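PDB 4W8H: toll-receptor-related 2 from Hydra vulgaris, which probably relays signals into the cell as a Toll-related transmembrane receptor, through the TIR domain that makes up this chain. Local coordinates for residues I9-E14 / F35-D40; Y5-C10 / R60-M65. All coordinates share one frame; numbering follows the deposited sequence. Where two conformers were deposited one is given.

In the fold
Both contacts start from strand 5-10, which lies between strands 34-35 and 58-65 in the five-stranded parallel sheet. After leaving this strand the chain forms helix 16-29 and returns along strand 34-35 into the short helix 37-40, where contact 1 closes the first loop. It continues through helix 47-56 to strand 58-65, and contact 2 closes a longer loop that encloses the first. The two share Ile9 and Cys10: Ile9 N bonds to Phe35 in contact 1, while Cys10 N and O face strand 58-65 in contact 2. Together they tie an outermost strand and the sheet centre to one strand, with helices 16-29 and 47-56 packing on different faces.

Contact 1 of 2, residues I9-E14 / F35-D40; sequences ICYAPE and FVNIRD
Tyr11 meets Asn37 tip to tip beside the start of helix 37-40 in this flavodoxin-like TIR domain, its hydroxyl meeting the carboxamide oxygen in the amide plane and that oxygen lying at the edge of the ring. Ring and amide planes stand 68° apart. Tyr11 OH donates to Asn37 OD1 at 2.7 Å, on a lone pair; the same oxygen takes a weak second bond from Ile38 N. Tyrosine suits the place because its ring is long enough to bring a hydroxyl to the helix start; Ile38 CG2 lies 3.7 Å from that Tyr11 OH. Asn37 CG sits between its backbone N and carbonyl carbon (chi1 51°). Asparagine supplies acceptor and donor together: its ND2 donates a hydrogen bond to a water, 3.0 Å from ND2 to the water oxygen, and that water donates to Tyr11 O. The bridging water lies above one face of the ring, toward its rim. Within the sheet, Ile9 N donates to Phe35 O at 3.2 Å, joining strand 5-10 to the outermost strand 34-35, and Val19 and Leu27 of helix 16-29 cover Ile9. Val36 occupies the N-cap position; its N donates to Asp40 OD2 at 2.9 Å, an oxygen also gripped by Arg39 NH2.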
loop_
_atom_site.group_PDB
_atom_site.type_symbol
_atom_site.label_atom_id
_atom_site.label_comp_id
_atom_site.label_asym_id
_atom_site.label_seq_id
_atom_site.Cartn_x
_atom_site.Cartn_y
_atom_site.Cartn_z
ATOM N N ILE A 9 2.048 -3.233 -2.649
ATOM C CA ILE A 9 1.656 -3.095 -1.240
ATOM C C ILE A 9 2.882 -2.838 -0.434
ATOM O O ILE A 9 3.782 -3.665 -0.369
ATOM C CB ILE A 9 1.011 -4.371 -0.700
ATOM C CG1 ILE A 9 0.010 -4.964 -1.701
ATOM C CG2 ILE A 9 0.376 -4.095 0.704
ATOM C CD1 ILE A 9 -1.192 -4.161 -1.923
ATOM N N CYS A 10 2.893 -1.699 0.206
ATOM C CA CYS A 10 3.994 -1.316 1.078
ATOM C C CYS A 10 3.537 -1.399 2.552
ATOM O O CYS A 10 2.566 -0.733 2.933
ATOM C CB CYS A 10 4.425 0.114 0.759
ATOM S SG CYS A 10 5.775 0.668 1.773
ATOM N N TYR A 11 4.192 -2.235 3.353
ATOM C CA TYR A 11 3.706 -2.577 4.701
ATOM C C TYR A 11 4.865 -3.083 5.540
ATOM O O TYR A 11 5.859 -3.581 5.012
ATOM C CB TYR A 11 2.601 -3.647 4.624
ATOM C CG TYR A 11 3.107 -5.019 4.242
ATOM C CD1 TYR A 11 3.457 -5.312 2.915
ATOM C CD2 TYR A 11 3.322 -5.997 5.189
ATOM C CE1 TYR A 11 3.977 -6.521 2.577
ATOM C CE2 TYR A 11 3.806 -7.230 4.861
ATOM C CZ TYR A 11 4.172 -7.488 3.533
ATOM O OH TYR A 11 4.710 -8.721 3.200
ATOM N N ALA A 12 4.725 -2.954 6.841
ATOM C CA ALA A 12 5.691 -3.480 7.795
ATOM C C ALA A 12 5.450 -4.963 8.059
ATOM O O ALA A 12 4.309 -5.417 8.130
ATOM C CB ALA A 12 5.606 -2.715 9.100
ATOM N N PRO A 13 6.522 -5.728 8.298
ATOM C CA PRO A 13 6.358 -7.161 8.548
ATOM C C PRO A 13 5.442 -7.455 9.729
ATOM O O PRO A 13 4.737 -8.473 9.728
ATOM C CB PRO A 13 7.776 -7.621 8.858
ATOM C CG PRO A 13 8.649 -6.679 8.136
ATOM C CD PRO A 13 7.939 -5.356 8.131
ATOM N N GLU A 14 5.388 -6.563 10.703
ATOM C CA GLU A 14 4.549 -6.805 11.881
ATOM C C GLU A 14 3.057 -6.880 11.523
ATOM O O GLU A 14 2.268 -7.454 12.250
ATOM C CB GLU A 14 4.781 -5.687 12.894
ATOM C CG GLU A 14 6.116 -5.710 13.619
ATOM C CD GLU A 14 7.252 -5.052 12.868
ATOM O OE1 GLU A 14 7.077 -4.560 11.747
ATOM O OE2 GLU A 14 8.358 -5.031 13.441
ATOM N N PHE A 35 1.489 -6.557 -6.543
ATOM C CA PHE A 35 2.897 -6.850 -6.238
ATOM C C PHE A 35 3.034 -6.981 -4.731
ATOM O O PHE A 35 2.683 -6.066 -3.986
ATOM C CB PHE A 35 3.811 -5.725 -6.732
ATOM C CG PHE A 35 5.274 -6.062 -6.659
ATOM C CD1 PHE A 35 5.912 -6.126 -5.433
ATOM C CD2 PHE A 35 6.012 -6.286 -7.803
ATOM C CE1 PHE A 35 7.264 -6.445 -5.352
ATOM C CE2 PHE A 35 7.369 -6.577 -7.720
ATOM C CZ PHE A 35 7.982 -6.663 -6.512
ATOM N N VAL A 36 3.539 -8.119 -4.306
ATOM C CA VAL A 36 3.748 -8.397 -2.884
ATOM C C VAL A 36 5.124 -8.938 -2.678
ATOM O O VAL A 36 5.521 -9.939 -3.305
ATOM C CB VAL A 36 2.700 -9.327 -2.288
ATOM C CG1 VAL A 36 2.601 -10.595 -3.074
ATOM C CG2 VAL A 36 2.989 -9.605 -0.829
ATOM N N ASN A 37 5.867 -8.277 -1.812
ATOM C CA ASN A 37 7.274 -8.555 -1.665
ATOM C C ASN A 37 7.607 -10.010 -1.444
ATOM O O ASN A 37 8.556 -10.505 -2.070
ATOM C CB ASN A 37 7.919 -7.709 -0.574
ATOM C CG ASN A 37 7.180 -7.744 0.757
ATOM O OD1 ASN A 37 6.191 -8.483 0.978
ATOM N ND2 ASN A 37 7.656 -6.908 1.658
ATOM N N ILE A 38 6.861 -10.704 -0.581
ATOM C CA ILE A 38 7.257 -12.048 -0.179
ATOM C C ILE A 38 7.102 -13.019 -1.309
ATOM O O ILE A 38 7.638 -14.115 -1.200
ATOM C CB ILE A 38 6.516 -12.547 1.081
ATOM C CG1 ILE A 38 5.017 -12.664 0.839
ATOM C CG2 ILE A 38 6.800 -11.638 2.295
ATOM C CD1 ILE A 38 4.317 -13.420 1.986
ATOM N N ARG A 39 6.403 -12.644 -2.373
ATOM C CA ARG A 39 6.310 -13.445 -3.594
ATOM C C ARG A 39 7.160 -12.865 -4.726
ATOM O O ARG A 39 7.825 -13.617 -5.450
ATOM C CB ARG A 39 4.863 -13.522 -4.059
ATOM C CG ARG A 39 4.651 -14.411 -5.287
ATOM C CD ARG A 39 3.204 -14.417 -5.708
ATOM N NE ARG A 39 2.858 -13.054 -6.047
ATOM C CZ ARG A 39 1.646 -12.516 -5.953
ATOM N NH1 ARG A 39 0.600 -13.249 -5.563
ATOM N NH2 ARG A 39 1.496 -11.226 -6.255
ATOM N N ASP A 40 7.092 -11.558 -4.930
ATOM C CA ASP A 40 7.561 -10.935 -6.153
ATOM C C ASP A 40 8.941 -10.280 -6.091
ATOM O O ASP A 40 9.477 -9.912 -7.120
ATOM C CB ASP A 40 6.507 -9.922 -6.643
ATOM C CG ASP A 40 5.140 -10.574 -6.878
ATOM O OD1 ASP A 40 5.124 -11.648 -7.519
ATOM O OD2 ASP A 40 4.117 -10.023 -6.417
HETATM O O HOH W 1 7.181 -6.087 4.542
#

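Contact 2 of 2, residues Y5-C10 / R60-M65; sequences YDVNIC and RTIVVM
Strand 7-10 and strand 60-65 run parallel, Val7 beside Arg60 through Cys10 beside Val63, with axes 4.5 Å apart at closest and inclined by 26°. Asn8 and Cys10 turn both backbone polar groups to the neighbour: Asn8 N donates to Arg60 O, Ile62 N to Asn8 O, Cys10 N to Ile62 O and Val64 N to Cys10 O. Arg60 N adds a longer bond of 3.2 Å to Asp6 O. Val7, Ile9 and Ile62 pack as an apolar layer, with Arg60 at its end on the same face. Ile9 and Ile62 lie side by side and touch through their CD1 atoms at 3.7 Å; Ile62 CD1 also reaches Val7 CG2 at 4.1 Å. Leu27 of helix 16-29 packs on both isoleucines. On the other face the compact Asn8 and Thr61 lie under helix 47-56, whose Ile55 touches both, while Cys10 packs on Phe69. With CG anti to its backbone N (chi1 166°), Asn8 lies alongside Thr61, and its ND2 makes a weak bond of 3.3 Å to Thr61 OG1. Thr61 CG2 touches both Asn8 ND2 and Cys10 CB, the latter at 3.8 Å. The guanidinium of Arg60 turns to the C-terminal end of the chain, bonding Asn128 O and Ile126 O. Adjacent parallel strands with helices on both faces are the core of the flavodoxin-like alpha/beta sandwich, the fold of TIR domains.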
loop_
_atom_site.group_PDB
_atom_site.type_symbol
_atom_site.label_atom_id
_atom_site.label_comp_id
_atom_site.label_asym_id
_atom_site.label_seq_id
_atom_site.Cartn_x
_atom_site.Cartn_y
_atom_site.Cartn_z
ATOM N N TYR A 5 1.297 -4.389 -12.789
ATOM C CA TYR A 5 0.483 -4.588 -11.595
ATOM C C TYR A 5 -0.416 -3.390 -11.415
ATOM O O TYR A 5 -0.043 -2.258 -11.696
ATOM C CB TYR A 5 1.396 -4.761 -10.371
ATOM C CG TYR A 5 2.317 -5.931 -10.480
ATOM C CD1 TYR A 5 1.926 -7.178 -10.038
ATOM C CD2 TYR A 5 3.595 -5.799 -11.004
ATOM C CE1 TYR A 5 2.754 -8.271 -10.120
ATOM C CE2 TYR A 5 4.438 -6.899 -11.092
ATOM C CZ TYR A 5 3.989 -8.129 -10.650
ATOM O OH TYR A 5 4.768 -9.245 -10.725
ATOM N N ASP A 6 -1.625 -3.641 -10.902
ATOM C CA ASP A 6 -2.479 -2.523 -10.504
ATOM C C ASP A 6 -1.950 -1.825 -9.252
ATOM O O ASP A 6 -1.948 -0.590 -9.174
ATOM C CB ASP A 6 -3.896 -3.000 -10.207
ATOM C CG ASP A 6 -4.554 -3.549 -11.397
ATOM O OD1 ASP A 6 -4.809 -2.729 -12.304
ATOM O OD2 ASP A 6 -4.840 -4.776 -11.448
ATOM N N VAL A 7 -1.482 -2.604 -8.288
ATOM C CA VAL A 7 -1.026 -2.034 -7.025
ATOM C C VAL A 7 0.142 -2.785 -6.467
ATOM O O VAL A 7 0.263 -3.993 -6.642
ATOM C CB VAL A 7 -2.102 -2.002 -5.923
ATOM C CG1 VAL A 7 -3.160 -1.037 -6.259
ATOM C CG2 VAL A 7 -2.678 -3.369 -5.660
ATOM N N ASN A 8 1.008 -2.021 -5.816
ATOM C CA ASN A 8 2.052 -2.537 -4.993
ATOM C C ASN A 8 1.669 -2.312 -3.523
ATOM O O ASN A 8 1.022 -1.342 -3.203
ATOM C CB ASN A 8 3.300 -1.725 -5.338
ATOM C CG ASN A 8 4.375 -1.892 -4.393
ATOM O OD1 ASN A 8 4.670 -3.007 -3.989
ATOM N ND2 ASN A 8 5.012 -0.785 -4.006
ATOM N N ILE A 9 2.048 -3.233 -2.649
ATOM C CA ILE A 9 1.656 -3.095 -1.240
ATOM C C ILE A 9 2.882 -2.838 -0.434
ATOM O O ILE A 9 3.782 -3.665 -0.369
ATOM C CB ILE A 9 1.011 -4.371 -0.700
ATOM C CG1 ILE A 9 0.010 -4.964 -1.701
ATOM C CG2 ILE A 9 0.376 -4.095 0.704
ATOM C CD1 ILE A 9 -1.192 -4.161 -1.923
ATOM N N CYS A 10 2.893 -1.699 0.206
ATOM C CA CYS A 10 3.994 -1.316 1.078
ATOM C C CYS A 10 3.537 -1.399 2.552
ATOM O O CYS A 10 2.566 -0.733 2.933
ATOM C CB CYS A 10 4.425 0.114 0.759
ATOM S SG CYS A 10 5.775 0.668 1.773
ATOM N N ARG A 60 -0.279 2.147 -8.733
ATOM C CA ARG A 60 -0.282 2.876 -7.484
ATOM C C ARG A 60 0.298 2.015 -6.379
ATOM O O ARG A 60 0.342 0.790 -6.501
ATOM C CB ARG A 60 -1.712 3.252 -7.114
ATOM C CG ARG A 60 -2.392 4.149 -8.153
ATOM C CD ARG A 60 -3.694 4.737 -7.605
ATOM N NE ARG A 60 -4.505 5.477 -8.578
ATOM C CZ ARG A 60 -5.432 4.929 -9.353
ATOM N NH1 ARG A 60 -5.626 3.616 -9.322
ATOM N NH2 ARG A 60 -6.172 5.687 -10.156
ATOM N N THR A 61 0.713 2.646 -5.274
ATOM C CA THR A 61 1.244 1.952 -4.100
ATOM C C THR A 61 0.303 2.160 -2.930
ATOM O O THR A 61 0.024 3.295 -2.551
ATOM C CB THR A 61 2.650 2.456 -3.711
ATOM O OG1 THR A 61 3.590 2.103 -4.742
ATOM C CG2 THR A 61 3.138 1.823 -2.438
ATOM N N ILE A 62 -0.200 1.061 -2.405
ATOM C CA ILE A 62 -0.929 1.091 -1.160
ATOM C C ILE A 62 0.057 1.167 -0.023
ATOM O O ILE A 62 1.001 0.380 0.030
ATOM C CB ILE A 62 -1.805 -0.196 -1.022
ATOM C CG1 ILE A 62 -2.914 -0.195 -2.076
ATOM C CG2 ILE A 62 -2.374 -0.306 0.362
ATOM C CD1 ILE A 62 -3.694 -1.506 -2.115
ATOM N N VAL A 63 -0.159 2.108 0.880
ATOM C CA VAL A 63 0.658 2.331 2.049
ATOM C C VAL A 63 -0.155 1.884 3.294
ATOM O O VAL A 63 -1.177 2.496 3.570
ATOM C CB VAL A 63 0.973 3.859 2.072
ATOM C CG1 VAL A 63 1.618 4.276 3.380
ATOM C CG2 VAL A 63 1.842 4.260 0.840
ATOM N N VAL A 64 0.276 0.854 3.992
ATOM C CA VAL A 64 -0.503 0.279 5.115
ATOM C C VAL A 64 0.055 0.945 6.384
ATOM O O VAL A 64 1.029 0.471 6.988
ATOM C CB VAL A 64 -0.400 -1.234 5.143
ATOM C CG1 VAL A 64 -1.220 -1.766 6.333
ATOM C CG2 VAL A 64 -0.886 -1.831 3.826
ATOM N N MET A 65 -0.579 2.053 6.790
ATOM C CA MET A 65 -0.080 2.855 7.885
ATOM C C MET A 65 -0.420 2.185 9.226
ATOM O O MET A 65 -1.542 1.691 9.474
ATOM C CB MET A 65 -0.697 4.246 7.833
ATOM C CG MET A 65 -0.386 4.970 6.523
ATOM S SD MET A 65 -0.855 6.721 6.529
ATOM C CE MET A 65 -2.635 6.545 6.617
HETATM O O HOH W 2 -4.185 1.282 -9.135
#